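Local coordinates for protein PmoF1 (Methylocystis sp. ATCC 49242, PDB 6P1E) that binds copper(II) at a dimer interface through its PCu(A)C domain and probably serves as a copper chaperone in a methane-oxidizing bacterium, at residues His14-Ala19 against Ser28-Ile33. Sequence-based numbering, arbitrary orientation.
With CU (copper (II) ion), chain E.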
loop_
_atom_site.group_PDB
_atom_site.type_symbol
_atom_site.label_atom_id
_atom_site.label_comp_id
_atom_site.label_asym_id
_atom_site.label_seq_id
_atom_site.Cartn_x
_atom_site.Cartn_y
_atom_site.Cartn_z
ATOM N N HIS B 14 -5.742 0.082 -5.092
ATOM C CA HIS B 14 -4.461 -0.591 -5.217
ATOM C C HIS B 14 -4.370 -1.892 -4.423
ATOM O O HIS B 14 -3.478 -2.066 -3.588
ATOM C CB HIS B 14 -3.327 0.338 -4.818
ATOM C CG HIS B 14 -2.025 -0.064 -5.419
ATOM N ND1 HIS B 14 -1.296 -1.132 -4.948
ATOM C CD2 HIS B 14 -1.356 0.407 -6.496
ATOM C CE1 HIS B 14 -0.216 -1.281 -5.689
ATOM N NE2 HIS B 14 -0.227 -0.358 -6.636
ATOM N N PRO B 15 -5.299 -2.818 -4.681
ATOM C CA PRO B 15 -5.186 -4.145 -4.073
ATOM C C PRO B 15 -3.895 -4.832 -4.489
ATOM O O PRO B 15 -3.521 -4.791 -5.662
ATOM C CB PRO B 15 -6.405 -4.889 -4.623
ATOM C CG PRO B 15 -6.694 -4.213 -5.919
ATOM C CD PRO B 15 -6.359 -2.767 -5.703
ATOM N N TRP B 16 -3.218 -5.450 -3.533
ATOM C CA TRP B 16 -1.968 -6.131 -3.818
ATOM C C TRP B 16 -1.718 -7.235 -2.810
ATOM O O TRP B 16 -2.375 -7.310 -1.778
ATOM C CB TRP B 16 -0.790 -5.153 -3.824
ATOM C CG TRP B 16 -0.456 -4.523 -2.493
ATOM C CD1 TRP B 16 -1.173 -3.573 -1.827
ATOM C CD2 TRP B 16 0.703 -4.783 -1.690
ATOM N NE1 TRP B 16 -0.540 -3.233 -0.655
ATOM C CE2 TRP B 16 0.618 -3.963 -0.547
ATOM C CE3 TRP B 16 1.804 -5.636 -1.821
ATOM C CZ2 TRP B 16 1.582 -3.969 0.455
ATOM C CZ3 TRP B 16 2.761 -5.641 -0.827
ATOM C CH2 TRP B 16 2.646 -4.814 0.296
ATOM N N LEU B 17 -0.767 -8.101 -3.120
ATOM C CA LEU B 17 -0.403 -9.142 -2.177
ATOM C C LEU B 17 1.078 -9.426 -2.216
ATOM O O LEU B 17 1.745 -9.212 -3.230
ATOM C CB LEU B 17 -1.187 -10.421 -2.462
ATOM C CG LEU B 17 -0.999 -11.034 -3.847
ATOM C CD1 LEU B 17 -0.371 -12.415 -3.728
ATOM C CD2 LEU B 17 -2.333 -11.104 -4.570
ATOM N N ARG B 18 1.580 -9.905 -1.086
ATOM C CA ARG B 18 2.954 -10.348 -0.989
ATOM C C ARG B 18 2.973 -11.854 -1.176
ATOM O O ARG B 18 2.377 -12.591 -0.390
ATOM C CB ARG B 18 3.559 -9.954 0.355
ATOM C CG ARG B 18 5.031 -10.286 0.487
ATOM C CD ARG B 18 5.722 -9.279 1.380
ATOM N NE ARG B 18 5.874 -7.986 0.717
ATOM C CZ ARG B 18 5.903 -6.814 1.344
ATOM N NH1 ARG B 18 5.778 -6.751 2.664
ATOM N NH2 ARG B 18 6.049 -5.695 0.648
ATOM N N ALA B 19 3.643 -12.297 -2.234
ATOM C CA ALA B 19 3.664 -13.705 -2.602
ATOM C C ALA B 19 4.295 -14.538 -1.495
ATOM O O ALA B 19 5.041 -14.009 -0.669
ATOM C CB ALA B 19 4.417 -13.897 -3.906
ATOM N N SER B 28 -0.200 -12.904 1.682
ATOM C CA SER B 28 -0.933 -11.885 2.421
ATOM C C SER B 28 -1.487 -10.851 1.458
ATOM O O SER B 28 -0.746 -10.330 0.629
ATOM C CB SER B 28 -0.021 -11.214 3.450
ATOM O OG SER B 28 0.454 -12.153 4.397
ATOM N N PHE B 29 -2.774 -10.537 1.587
ATOM C CA PHE B 29 -3.442 -9.601 0.687
ATOM C C PHE B 29 -3.702 -8.283 1.393
ATOM O O PHE B 29 -4.141 -8.255 2.547
ATOM C CB PHE B 29 -4.759 -10.187 0.167
ATOM C CG PHE B 29 -5.648 -9.179 -0.515
ATOM C CD1 PHE B 29 -5.475 -8.875 -1.855
ATOM C CD2 PHE B 29 -6.659 -8.537 0.186
ATOM C CE1 PHE B 29 -6.292 -7.952 -2.483
ATOM C CE2 PHE B 29 -7.478 -7.613 -0.436
ATOM C CZ PHE B 29 -7.295 -7.323 -1.774
ATOM N N TYR B 30 -3.449 -7.201 0.662
ATOM C CA TYR B 30 -3.462 -5.847 1.190
ATOM C C TYR B 30 -4.218 -4.935 0.237
ATOM O O TYR B 30 -4.315 -5.213 -0.956
ATOM C CB TYR B 30 -2.033 -5.334 1.377
ATOM C CG TYR B 30 -1.154 -6.217 2.235
ATOM C CD1 TYR B 30 -1.431 -6.413 3.580
ATOM C CD2 TYR B 30 -0.032 -6.833 1.701
ATOM C CE1 TYR B 30 -0.624 -7.211 4.364
ATOM C CE2 TYR B 30 0.781 -7.631 2.477
ATOM C CZ TYR B 30 0.481 -7.817 3.808
ATOM O OH TYR B 30 1.292 -8.615 4.584
ATOM N N ALA B 31 -4.750 -3.841 0.769
ATOM C CA ALA B 31 -5.521 -2.894 -0.024
ATOM C C ALA B 31 -5.859 -1.680 0.818
ATOM O O ALA B 31 -5.648 -1.678 2.029
ATOM C CB ALA B 31 -6.791 -3.532 -0.560
ATOM N N PHE B 32 -6.344 -0.637 0.156
ATOM C CA PHE B 32 -6.898 0.520 0.836
ATOM C C PHE B 32 -8.377 0.590 0.504
ATOM O O PHE B 32 -8.747 0.701 -0.664
ATOM C CB PHE B 32 -6.170 1.793 0.411
ATOM C CG PHE B 32 -4.675 1.681 0.481
ATOM C CD1 PHE B 32 -3.991 2.080 1.612
ATOM C CD2 PHE B 32 -3.954 1.158 -0.579
ATOM C CE1 PHE B 32 -2.615 1.977 1.682
ATOM C CE2 PHE B 32 -2.580 1.050 -0.514
ATOM C CZ PHE B 32 -1.911 1.457 0.619
ATOM N N ILE B 33 -9.225 0.537 1.525
ATOM C CA ILE B 33 -10.661 0.522 1.293
ATOM C C ILE B 33 -11.272 1.790 1.858
ATOM O O ILE B 33 -11.204 2.054 3.058
ATOM C CB ILE B 33 -11.324 -0.723 1.910
ATOM C CG1 ILE B 33 -10.637 -1.988 1.384
ATOM C CG2 ILE B 33 -12.811 -0.758 1.574
ATOM C CD1 ILE B 33 -11.104 -3.279 2.034
HETATM CU CU CU E . 1.229 -0.534 -8.044
#
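Trp16 and Tyr30 form a hydrogen-bonded pair of an antiparallel beta hairpin, made by strands 10-18 and 27-35 in the beta-sheet fold of the PCu(A)C domain. Two backbone bonds close this pair, Trp16 N to Tyr30 O at 2.8 Å and Tyr30 N to Trp16 O at 2.7 Å. The ladder continues with Arg18 N bonded to Ser28 O, while the return bond from Ser28 N to Arg18 O is weak.

Aromatic packing dominates the face that bears Trp16, Arg18 and Tyr30. The indole CG sits between the backbone N and the carbonyl carbon (chi1 66°), which lays the ring against the neighbouring strand. There Tyr30 CB makes a CH-pi contact over the five-membered ring, 3.6 Å from its centroid. Farther out the phenol crosses the six-membered ring obliquely, planes at 42°, with Tyr30 CD2 3.5 Å from Trp16 CZ2. An alanine at Trp16 would probably leave Tyr30 without this support and open a gap beside Phe32 of the second subunit, whose ring meets the indole edge-to-face. Arg18 CB adjoins the phenol edge, and its guanidinium forms a salt bridge with Asp120.

Leu17 and Phe29 lie on the other face. An apolar contact joins Pro15 CB to Phe29 CE1 at 3.7 Å, and both residues also touch Ile115 of strand 111-120.

Metal binding takes place where the chain turns a corner, at His14. His14 CB lies near the edge of the Phe32 ring of its own chain, and the imidazole leads away from the hairpin to a copper ion shared with His34 of the second subunit, His14 NE2 lying 2.0 Å from the metal.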